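Local coordinates for protein hypothetical bacterial 6-phosphogluconolactonase (Bacteroides fragilis, PDB 3SCY) that probably hydrolyses 6-phosphogluconolactone to 6-phosphogluconate as a seven-bladed beta-propeller lactonase, at residues K27-F32 / A47-P52; M16-Y21 / I349-P354; F63-N68 / V77-F82; Y54-A59 / C356-D361. All coordinates share one frame; numbering follows the deposited sequence.

Interaction 1: residues K27-F32 / A47-P52; sequences KGIYTF and AEVANP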
# COMPACT_ATOMS: atom_id res chain seq x y z
N LYS A 27 18.60 -2.04 8.53
CA LYS A 27 19.40 -1.09 7.76
C LYS A 27 18.50 -0.22 6.89
O LYS A 27 18.87 0.90 6.53
CB LYS A 27 20.43 -1.80 6.87
CG LYS A 27 21.62 -2.40 7.61
CD LYS A 27 22.48 -3.21 6.65
CE LYS A 27 23.64 -3.89 7.34
NZ LYS A 27 24.76 -2.96 7.62
N GLY A 28 17.34 -0.75 6.52
CA GLY A 28 16.40 -0.03 5.67
C GLY A 28 15.62 -0.94 4.76
O GLY A 28 14.57 -1.45 5.15
N ILE A 29 16.07 -1.05 3.50
CA ILE A 29 15.35 -1.89 2.52
C ILE A 29 16.11 -3.18 2.32
O ILE A 29 17.32 -3.14 2.10
CB ILE A 29 15.17 -1.16 1.15
CG1 ILE A 29 14.36 0.13 1.32
CG2 ILE A 29 14.48 -2.07 0.14
CD1 ILE A 29 14.38 1.04 0.08
N TYR A 30 15.39 -4.29 2.31
CA TYR A 30 15.98 -5.60 2.08
C TYR A 30 15.37 -6.19 0.83
O TYR A 30 14.17 -6.00 0.57
CB TYR A 30 15.76 -6.51 3.29
CG TYR A 30 16.49 -6.06 4.53
CD1 TYR A 30 15.91 -5.14 5.40
CD2 TYR A 30 17.79 -6.50 4.80
CE1 TYR A 30 16.60 -4.68 6.52
CE2 TYR A 30 18.49 -6.04 5.91
CZ TYR A 30 17.88 -5.15 6.79
OH TYR A 30 18.54 -4.68 7.89
N THR A 31 16.18 -6.90 0.04
CA THR A 31 15.69 -7.54 -1.17
C THR A 31 15.95 -9.04 -1.11
O THR A 31 16.94 -9.49 -0.51
CB THR A 31 16.28 -6.94 -2.42
OG1 THR A 31 17.69 -7.08 -2.38
CG2 THR A 31 15.91 -5.46 -2.60
N PHE A 32 15.03 -9.80 -1.70
CA PHE A 32 15.04 -11.27 -1.68
C PHE A 32 14.56 -11.84 -2.99
O PHE A 32 13.77 -11.22 -3.69
CB PHE A 32 14.07 -11.81 -0.57
CG PHE A 32 14.36 -11.37 0.84
CD1 PHE A 32 13.93 -10.12 1.30
CD2 PHE A 32 15.08 -12.18 1.71
CE1 PHE A 32 14.23 -9.70 2.60
CE2 PHE A 32 15.42 -11.74 3.00
CZ PHE A 32 14.96 -10.50 3.44
N ALA A 47 19.74 -2.03 1.38
CA ALA A 47 20.09 -0.63 1.19
C ALA A 47 19.88 0.12 2.48
O ALA A 47 18.83 -0.03 3.12
CB ALA A 47 19.24 -0.01 0.07
N GLU A 48 20.90 0.89 2.90
CA GLU A 48 20.82 1.73 4.09
C GLU A 48 19.97 2.94 3.74
O GLU A 48 20.36 3.76 2.90
CB GLU A 48 22.21 2.13 4.59
CG GLU A 48 22.89 0.97 5.29
CD GLU A 48 23.86 1.31 6.41
OE1 GLU A 48 23.84 2.45 6.91
OE2 GLU A 48 24.63 0.40 6.80
N VAL A 49 18.78 2.98 4.34
CA VAL A 49 17.74 4.00 4.12
C VAL A 49 16.98 4.18 5.42
O VAL A 49 16.62 3.18 6.01
CB VAL A 49 16.74 3.62 2.98
CG1 VAL A 49 15.99 4.85 2.48
CG2 VAL A 49 17.40 2.88 1.83
N ALA A 50 16.70 5.41 5.84
CA ALA A 50 15.98 5.63 7.09
C ALA A 50 14.47 5.53 6.92
O ALA A 50 13.91 6.12 6.00
CB ALA A 50 16.35 6.99 7.65
N ASN A 51 13.82 4.73 7.81
CA ASN A 51 12.37 4.49 7.85
C ASN A 51 11.71 4.40 6.45
O ASN A 51 10.75 5.13 6.16
CB ASN A 51 11.65 5.54 8.68
CG ASN A 51 11.88 5.35 10.15
OD1 ASN A 51 12.23 4.27 10.61
ND2 ASN A 51 11.88 6.46 10.87
N PRO A 52 12.18 3.46 5.60
CA PRO A 52 11.51 3.25 4.30
C PRO A 52 10.26 2.37 4.50
O PRO A 52 10.23 1.19 4.13
CB PRO A 52 12.60 2.55 3.49
CG PRO A 52 13.35 1.73 4.50
CD PRO A 52 13.30 2.50 5.80
O HOH W 1 25.51 -1.17 4.92
O HOH W 2 25.71 -0.84 9.01
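Ala-47 is held to Ile-29 by two backbone hydrogen bonds. Ala-47 N gives one to Ile-29 O (2.8 Å), and Ile-29 N gives the other to Ala-47 O (3.0 Å). This is an antiparallel hydrogen-bonded pair, with both side chains on the same face of the sheet. Glu-48 follows, in a non-hydrogen-bonded pair with Gly-28. Its carboxylate meets the ammonium of Lys-27, but the direct salt bridge from Lys-27 NZ to Glu-48 OE2 is long and weak at 3.5 Å. Two waters bridge the same two atoms, one of them held only weakly by NZ. Lys-27 has two modelled conformers, so this pair is tentative. Val-49 N donates to Lys-27 O (3.0 Å), carrying the pairing into the turn. Val-49 CG2, beside its backbone N and anti to the carbonyl carbon, meets Ile-29 CD1 (3.9 Å). Val-49 O lies 3.2 Å from Gly-28 CA. The backbone of Gly-28 has a positive phi (147°) that suits glycine, and there is no side chain to obstruct this close approach. Pro-52 slides past Ile-29 in the opposite direction, with Pro-52 CB 3.7 Å from Ile-29 CG1. Strands 28-35 and 41-48 form a hairpin, with 41-48 outermost in the sheet. Strand 13-20 flanks 28-35 on its other side, and Ile-29 packs on Ser-66 and Phe-80 of the adjacent sheet.

Interaction 2: residues M16-Y21 / I349-P354; sequences MLVGTY and IKVDKP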
# COMPACT_ATOMS: atom_id res chain seq x y z
N MSE A 16 11.60 -9.61 -4.44
CA MSE A 16 10.79 -8.97 -3.42
C MSE A 16 11.58 -7.85 -2.74
O MSE A 16 12.72 -8.05 -2.33
CB MSE A 16 10.33 -10.02 -2.40
CG MSE A 16 9.47 -9.41 -1.28
SE MSE A 16 8.67 -10.77 -0.18
CE MSE A 16 10.06 -11.25 0.71
N LEU A 17 10.93 -6.72 -2.56
CA LEU A 17 11.41 -5.56 -1.84
C LEU A 17 10.74 -5.54 -0.49
O LEU A 17 9.52 -5.73 -0.40
CB LEU A 17 11.07 -4.28 -2.61
CG LEU A 17 11.69 -4.13 -4.01
CD1 LEU A 17 10.87 -3.12 -4.85
CD2 LEU A 17 13.09 -3.52 -3.90
N VAL A 18 11.51 -5.30 0.57
CA VAL A 18 10.97 -5.23 1.92
C VAL A 18 11.34 -3.91 2.56
O VAL A 18 12.53 -3.66 2.79
CB VAL A 18 11.45 -6.41 2.80
CG1 VAL A 18 10.87 -6.31 4.21
CG2 VAL A 18 11.10 -7.75 2.15
N GLY A 19 10.33 -3.10 2.85
CA GLY A 19 10.48 -1.86 3.59
C GLY A 19 10.32 -2.16 5.08
O GLY A 19 9.63 -3.11 5.47
N THR A 20 10.97 -1.35 5.92
CA THR A 20 11.00 -1.51 7.37
C THR A 20 11.01 -0.20 8.13
O THR A 20 11.15 0.86 7.53
CB THR A 20 12.33 -2.21 7.76
OG1 THR A 20 13.43 -1.32 7.53
CG2 THR A 20 12.55 -3.55 7.02
N TYR A 21 10.90 -0.29 9.46
CA TYR A 21 11.21 0.83 10.34
C TYR A 21 12.63 0.58 10.82
O TYR A 21 13.01 -0.57 11.09
CB TYR A 21 10.23 0.95 11.49
CG TYR A 21 8.92 1.56 11.06
CD1 TYR A 21 8.85 2.89 10.66
CD2 TYR A 21 7.75 0.81 11.02
CE1 TYR A 21 7.65 3.47 10.27
CE2 TYR A 21 6.54 1.38 10.65
CZ TYR A 21 6.49 2.70 10.25
OH TYR A 21 5.29 3.25 9.85
N ILE A 349 10.71 -15.59 6.93
CA ILE A 349 11.87 -14.79 6.54
C ILE A 349 12.16 -13.81 7.67
O ILE A 349 11.30 -13.00 8.01
CB ILE A 349 11.62 -14.06 5.18
CG1 ILE A 349 11.20 -15.05 4.06
CG2 ILE A 349 12.85 -13.24 4.80
CD1 ILE A 349 10.60 -14.41 2.75
N LYS A 350 13.37 -13.88 8.25
CA LYS A 350 13.77 -13.01 9.35
C LYS A 350 14.15 -11.64 8.82
O LYS A 350 15.00 -11.54 7.94
CB LYS A 350 14.96 -13.60 10.16
N VAL A 351 13.44 -10.60 9.29
CA VAL A 351 13.66 -9.18 8.92
C VAL A 351 13.27 -8.35 10.13
O VAL A 351 12.21 -8.61 10.69
CB VAL A 351 12.87 -8.71 7.66
CG1 VAL A 351 13.23 -7.27 7.28
CG2 VAL A 351 13.06 -9.62 6.46
N ASP A 352 14.04 -7.31 10.51
CA ASP A 352 13.60 -6.48 11.64
C ASP A 352 12.56 -5.48 11.17
O ASP A 352 12.77 -4.78 10.16
CB ASP A 352 14.77 -5.75 12.35
CG ASP A 352 14.49 -5.41 13.81
OD1 ASP A 352 14.28 -6.35 14.61
OD2 ASP A 352 14.51 -4.20 14.16
N LYS A 353 11.42 -5.45 11.88
CA LYS A 353 10.31 -4.50 11.67
C LYS A 353 9.88 -4.38 10.20
O LYS A 353 9.80 -3.25 9.68
CB LYS A 353 10.66 -3.12 12.25
CG LYS A 353 11.01 -3.19 13.74
CD LYS A 353 11.09 -1.83 14.39
CE LYS A 353 11.38 -1.96 15.88
NZ LYS A 353 12.68 -2.63 16.14
N PRO A 354 9.55 -5.51 9.51
CA PRO A 354 9.10 -5.41 8.12
C PRO A 354 7.70 -4.83 8.06
O PRO A 354 6.83 -5.26 8.85
CB PRO A 354 9.12 -6.86 7.62
CG PRO A 354 8.83 -7.69 8.88
CD PRO A 354 9.55 -6.92 9.99
O HOH W 3 14.63 -1.65 12.96
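Thr-20 and Pro-354 form an antiparallel non-hydrogen-bonded pair, where strand 13-20 ends and strand 354-360 begins. Beyond it, Tyr-21 N donates to Lys-353 O (3.2 Å, 152° at the hydrogen). The same oxygen receives a CA-H...O contact from Thr-20 CA at 3.1 Å. Pro-354 CA makes a similar contact with Gly-19 O. Lys-353 has a positive phi (49°), and the chain turns here from strand 342-350 into strand 354-360.

The side chains make an apolar row. Met-16, a selenomethionine, meets Ile-349 tip to tip, with Met-16 CE 3.8 Å from Ile-349 CD1. A bend at chi3 (74°) places that methyl. Val-18 CG1 touches both Val-351 CG1 (4.0 Å) and Pro-354 CB (3.9 Å). Thr-20 crosses Val-351 at about a right angle, with Thr-20 CG2 3.8 Å from Val-351 CG1. Thr-20 CG2 also rests 3.4 Å from Asp-352 O. Thr-20 OG1 is bound by Gly-28 O and Ser-26 OG. At the other end of the row, Tyr-21 CB lies against the aliphatic chain of Lys-353. The ammonium of Lys-353 folds back to Asp-352 in a salt bridge (NZ to OD2, 3.1 Å). A water donates to both Tyr-21 O and Asp-352 OD2.

Strand 13-20 runs between 28-35 and 354-360 in its sheet. Phe-32 of strand 28-35 and Ile-330 of strand 329-335 pack on the apolar row, which thus joins two neighbouring propeller sheets.

Interaction 3: residues F63-N68 / V77-F82; sequences FVYSVN and VSAFAF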
# COMPACT_ATOMS: atom_id res chain seq x y z
N PHE A 63 13.42 1.31 -11.37
CA PHE A 63 13.55 2.27 -10.27
C PHE A 63 12.71 1.86 -9.12
O PHE A 63 11.73 1.13 -9.26
CB PHE A 63 13.15 3.69 -10.71
CG PHE A 63 13.97 4.19 -11.88
CD1 PHE A 63 15.26 4.70 -11.68
CD2 PHE A 63 13.50 4.07 -13.17
CE1 PHE A 63 16.04 5.09 -12.77
CE2 PHE A 63 14.28 4.47 -14.26
CZ PHE A 63 15.56 4.94 -14.06
N VAL A 64 13.12 2.29 -7.92
CA VAL A 64 12.36 2.08 -6.71
C VAL A 64 12.25 3.43 -6.00
O VAL A 64 13.24 4.18 -5.95
CB VAL A 64 12.97 0.99 -5.80
CG1 VAL A 64 12.35 0.98 -4.39
CG2 VAL A 64 12.80 -0.38 -6.46
N TYR A 65 11.07 3.71 -5.44
CA TYR A 65 10.88 4.95 -4.69
C TYR A 65 10.39 4.59 -3.34
O TYR A 65 9.50 3.76 -3.21
CB TYR A 65 9.89 5.90 -5.40
CG TYR A 65 10.34 6.22 -6.80
CD1 TYR A 65 11.24 7.26 -7.05
CD2 TYR A 65 9.94 5.44 -7.88
CE1 TYR A 65 11.70 7.53 -8.34
CE2 TYR A 65 10.43 5.67 -9.16
CZ TYR A 65 11.30 6.72 -9.39
OH TYR A 65 11.78 6.98 -10.65
N SER A 66 10.98 5.19 -2.30
CA SER A 66 10.55 4.89 -0.94
C SER A 66 10.26 6.15 -0.18
O SER A 66 10.88 7.17 -0.43
CB SER A 66 11.61 4.07 -0.20
OG SER A 66 12.63 4.87 0.37
N VAL A 67 9.37 6.05 0.80
CA VAL A 67 9.20 7.17 1.69
C VAL A 67 10.38 7.10 2.67
O VAL A 67 11.09 6.08 2.73
CB VAL A 67 7.86 7.15 2.46
CG1 VAL A 67 6.67 7.19 1.51
CG2 VAL A 67 7.77 5.95 3.43
N ASN A 68 10.59 8.20 3.42
CA ASN A 68 11.47 8.27 4.60
C ASN A 68 10.52 8.81 5.65
O ASN A 68 10.26 10.02 5.66
CB ASN A 68 12.72 9.13 4.35
CG ASN A 68 13.56 8.59 3.22
OD1 ASN A 68 14.26 7.58 3.36
ND2 ASN A 68 13.46 9.20 2.05
N VAL A 77 11.27 11.51 0.28
CA VAL A 77 11.17 10.38 -0.65
C VAL A 77 12.54 10.14 -1.22
O VAL A 77 13.23 11.10 -1.57
CB VAL A 77 10.11 10.57 -1.75
CG1 VAL A 77 10.12 9.41 -2.75
CG2 VAL A 77 8.73 10.72 -1.13
N SER A 78 12.94 8.87 -1.31
CA SER A 78 14.23 8.48 -1.89
C SER A 78 13.97 7.77 -3.20
O SER A 78 13.04 6.96 -3.27
CB SER A 78 14.98 7.56 -0.94
OG SER A 78 15.25 8.20 0.30
N ALA A 79 14.79 8.04 -4.21
CA ALA A 79 14.72 7.41 -5.52
C ALA A 79 15.95 6.57 -5.73
O ALA A 79 17.07 7.06 -5.50
CB ALA A 79 14.62 8.47 -6.60
N PHE A 80 15.77 5.34 -6.21
CA PHE A 80 16.87 4.41 -6.44
C PHE A 80 16.83 3.80 -7.81
O PHE A 80 15.74 3.51 -8.32
CB PHE A 80 16.75 3.22 -5.45
CG PHE A 80 16.70 3.55 -3.99
CD1 PHE A 80 15.50 3.88 -3.38
CD2 PHE A 80 17.85 3.49 -3.21
CE1 PHE A 80 15.44 4.18 -2.03
CE2 PHE A 80 17.80 3.80 -1.85
CZ PHE A 80 16.60 4.16 -1.28
N ALA A 81 18.01 3.52 -8.39
CA ALA A 81 18.08 2.66 -9.56
C ALA A 81 18.02 1.23 -9.04
O ALA A 81 18.68 0.90 -8.04
CB ALA A 81 19.36 2.89 -10.34
N PHE A 82 17.21 0.39 -9.67
CA PHE A 82 17.04 -0.99 -9.22
C PHE A 82 17.46 -1.98 -10.27
O PHE A 82 17.17 -1.82 -11.45
CB PHE A 82 15.56 -1.23 -8.82
CG PHE A 82 15.30 -2.59 -8.21
CD1 PHE A 82 15.98 -3.00 -7.06
CD2 PHE A 82 14.33 -3.43 -8.73
CE1 PHE A 82 15.73 -4.25 -6.49
CE2 PHE A 82 14.07 -4.68 -8.15
CZ PHE A 82 14.78 -5.07 -7.03
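Tyr-65 lays its ring beside the small side chain of Ala-79, with Tyr-65 CE1 3.5 Å from Ala-79 CB. The two are directly paired across the strands. Two pairs along, on the same face, Phe-63 sits opposite Ala-81, but its ring meets the backbone: its edge comes up to the other strand, with Phe-63 CD1 3.6 Å from Phe-80 O. Both rings on this face are paired with an alanine; only for Tyr-65 does the ring touch the methyl. Val-77 fills the next place, with Val-77 CG1 3.3 Å from Ser-66 O.

The opposite face carries Val-64, Ser-66, Ser-78 and Phe-80. Here the ring of Phe-80 turns its edge to the partner strand, Phe-80 CD1 toward Val-64 O (3.4 Å) and Phe-80 CE1 toward Ser-66 OG (3.8 Å). Val-64 is a bump between two phenylalanines. Its CB faces that of Phe-80, and its CG2 branch, anti to the carbonyl carbon, presses on Phe-82 CB (3.7 Å). Phe-82 has CG anti to its backbone N (chi1 -175°). The near part of its ring rests on Val-64 CG2, and the far end leads away.

Beneath the side chains, Val-64 pairs with Phe-80 and Ser-66 with Ser-78, each through two backbone hydrogen bonds. The strand axes approach to 4.6 Å at 155°, an antiparallel pair with a twist.

Leu-17 packs on Val-64 and Phe-82, while Leu-105 meets Tyr-65 and Val-77 on the other face. The contact is a beta hairpin forming the two middle strands of a four-stranded propeller blade, sandwiched between its neighbouring blades.

Interaction 4: residues Y54-A59 / C356-D361; sequences YLIPSA and CLKFVD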
# COMPACT_ATOMS: atom_id res chain seq x y z
N TYR A 54 7.27 2.44 3.33
CA TYR A 54 6.51 2.14 2.14
C TYR A 54 7.39 2.42 0.96
O TYR A 54 8.15 3.40 0.95
CB TYR A 54 5.17 2.94 2.06
CG TYR A 54 4.09 2.15 1.36
CD1 TYR A 54 3.32 1.22 2.06
CD2 TYR A 54 3.93 2.22 -0.03
CE1 TYR A 54 2.43 0.38 1.41
CE2 TYR A 54 3.02 1.38 -0.69
CZ TYR A 54 2.27 0.47 0.04
OH TYR A 54 1.37 -0.39 -0.57
N LEU A 55 7.29 1.58 -0.04
CA LEU A 55 8.08 1.73 -1.25
C LEU A 55 7.33 1.13 -2.42
O LEU A 55 6.42 0.31 -2.26
CB LEU A 55 9.48 1.08 -1.10
CG LEU A 55 9.55 -0.37 -0.59
CD1 LEU A 55 9.23 -1.36 -1.67
CD2 LEU A 55 10.95 -0.69 -0.11
N ILE A 56 7.75 1.55 -3.61
CA ILE A 56 7.17 1.05 -4.84
C ILE A 56 8.20 0.93 -5.90
O ILE A 56 9.07 1.79 -6.02
CB ILE A 56 6.00 1.99 -5.35
CG1 ILE A 56 6.44 3.45 -5.57
CG2 ILE A 56 4.72 1.85 -4.50
CD1 ILE A 56 5.45 4.20 -6.48
N PRO A 57 8.08 -0.08 -6.76
CA PRO A 57 8.92 -0.11 -7.96
C PRO A 57 8.27 0.72 -9.07
O PRO A 57 7.04 0.88 -9.07
CB PRO A 57 8.92 -1.58 -8.35
CG PRO A 57 7.55 -2.09 -7.88
CD PRO A 57 7.12 -1.22 -6.71
N SER A 58 9.06 1.20 -10.01
CA SER A 58 8.46 1.81 -11.19
C SER A 58 7.83 0.65 -12.00
O SER A 58 8.17 -0.54 -11.78
CB SER A 58 9.52 2.55 -11.99
OG SER A 58 10.53 1.63 -12.39
N ALA A 59 6.93 0.97 -12.93
CA ALA A 59 6.25 -0.07 -13.72
C ALA A 59 7.23 -0.92 -14.55
O ALA A 59 6.98 -2.11 -14.70
CB ALA A 59 5.21 0.57 -14.61
N CYS A 356 6.50 -3.39 4.59
CA CYS A 356 6.05 -3.18 3.21
C CYS A 356 6.65 -4.22 2.34
O CYS A 356 7.86 -4.37 2.36
CB CYS A 356 6.40 -1.78 2.71
SG CYS A 356 5.74 -1.46 1.05
N LEU A 357 5.82 -4.96 1.59
CA LEU A 357 6.26 -5.99 0.68
C LEU A 357 5.83 -5.63 -0.72
O LEU A 357 4.66 -5.28 -0.93
CB LEU A 357 5.65 -7.35 1.05
CG LEU A 357 5.82 -7.80 2.51
CD1 LEU A 357 5.12 -9.14 2.74
CD2 LEU A 357 7.28 -7.89 2.89
N LYS A 358 6.76 -5.71 -1.67
CA LYS A 358 6.44 -5.49 -3.08
C LYS A 358 7.17 -6.47 -3.94
O LYS A 358 8.25 -6.93 -3.56
CB LYS A 358 6.82 -4.05 -3.53
CG LYS A 358 6.00 -2.94 -2.87
CD LYS A 358 4.56 -2.88 -3.34
CE LYS A 358 3.82 -1.84 -2.54
NZ LYS A 358 2.45 -1.60 -3.11
N PHE A 359 6.60 -6.82 -5.11
CA PHE A 359 7.29 -7.70 -6.05
C PHE A 359 7.60 -6.98 -7.34
O PHE A 359 6.86 -6.09 -7.75
CB PHE A 359 6.45 -8.94 -6.42
CG PHE A 359 6.22 -9.94 -5.31
CD1 PHE A 359 7.29 -10.53 -4.65
CD2 PHE A 359 4.92 -10.35 -4.98
CE1 PHE A 359 7.08 -11.45 -3.63
CE2 PHE A 359 4.71 -11.29 -3.97
CZ PHE A 359 5.79 -11.85 -3.31
N VAL A 360 8.69 -7.39 -7.98
CA VAL A 360 9.15 -7.02 -9.32
C VAL A 360 9.30 -8.39 -10.02
O VAL A 360 9.97 -9.29 -9.48
CB VAL A 360 10.45 -6.19 -9.30
CG1 VAL A 360 10.88 -5.80 -10.72
CG2 VAL A 360 10.29 -4.95 -8.43
N ASP A 361 8.55 -8.59 -11.13
CA ASP A 361 8.49 -9.87 -11.87
C ASP A 361 9.85 -10.27 -12.45
O ASP A 361 10.52 -9.40 -13.05
CB ASP A 361 7.44 -9.79 -13.00
OXT ASP A 361 10.22 -11.46 -12.34
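Cys-356 SG sits over the face of the Tyr-54 ring, 3.8 Å from its centroid and 13° off the ring normal, a sulfur-aromatic contact. SG lies anti to its own backbone N (chi1 -176°), which points it at the ring and at Leu-55 N. It also accepts a hydrogen bond from Leu-55 N, long at 3.6 Å but fairly straight (155°). Lys-358 crosses the tyrosine side chain at about a right angle, and Lys-358 NZ donates to Tyr-54 OH (3.0 Å). Lys-358 CG, anti to the carbonyl carbon, passes 3.3 Å from Leu-55 O; the chain then bends at chi2. Farther along, Pro-57 CB packs on Val-360 CG2 (3.6 Å).

The axes of strands 55-57 and 356-360 run nearly parallel and approach to 7.4 Å; the strands edge different sheets. Side chains, not backbone bonds, join them. Tyr-104 stacks on Tyr-54, while Gly-19 and Leu-17 hold Cys-356 and Lys-358 through the backbone.

The phenol oxygen accepts from an ammonium, which probably polarises the hydroxyl. The thiol bridges a ring and a backbone N-H. Leu-55 O is buried without a hydrogen-bond partner and is covered by the methylenes of Lys-358, a probable small cost.

How the interactions relate
Along the chain the segments come as 16-21, 27-32, 47-52, 54-59, 63-68, 77-82, 349-354 and 356-361. Interactions 1 and 2 are about 8 Å apart between centres and share the sheet of strands 13-20 and 28-35. Interaction 2 also reaches strand 342-350, joining the last blade to the first. Interaction 4 reaches the first sheet through strand 354-360, and the next through strand 55-57, which pairs with strand 63-68 of interaction 3. Interactions 2 and 3 are farthest apart, about 16 Å between centres, yet Leu-17 touches Val-64 and Phe-82. The C-terminal strand 354-360 completes a blade begun by the N-terminal strands, closing the propeller ring; interaction 4 binds that blade to its neighbour.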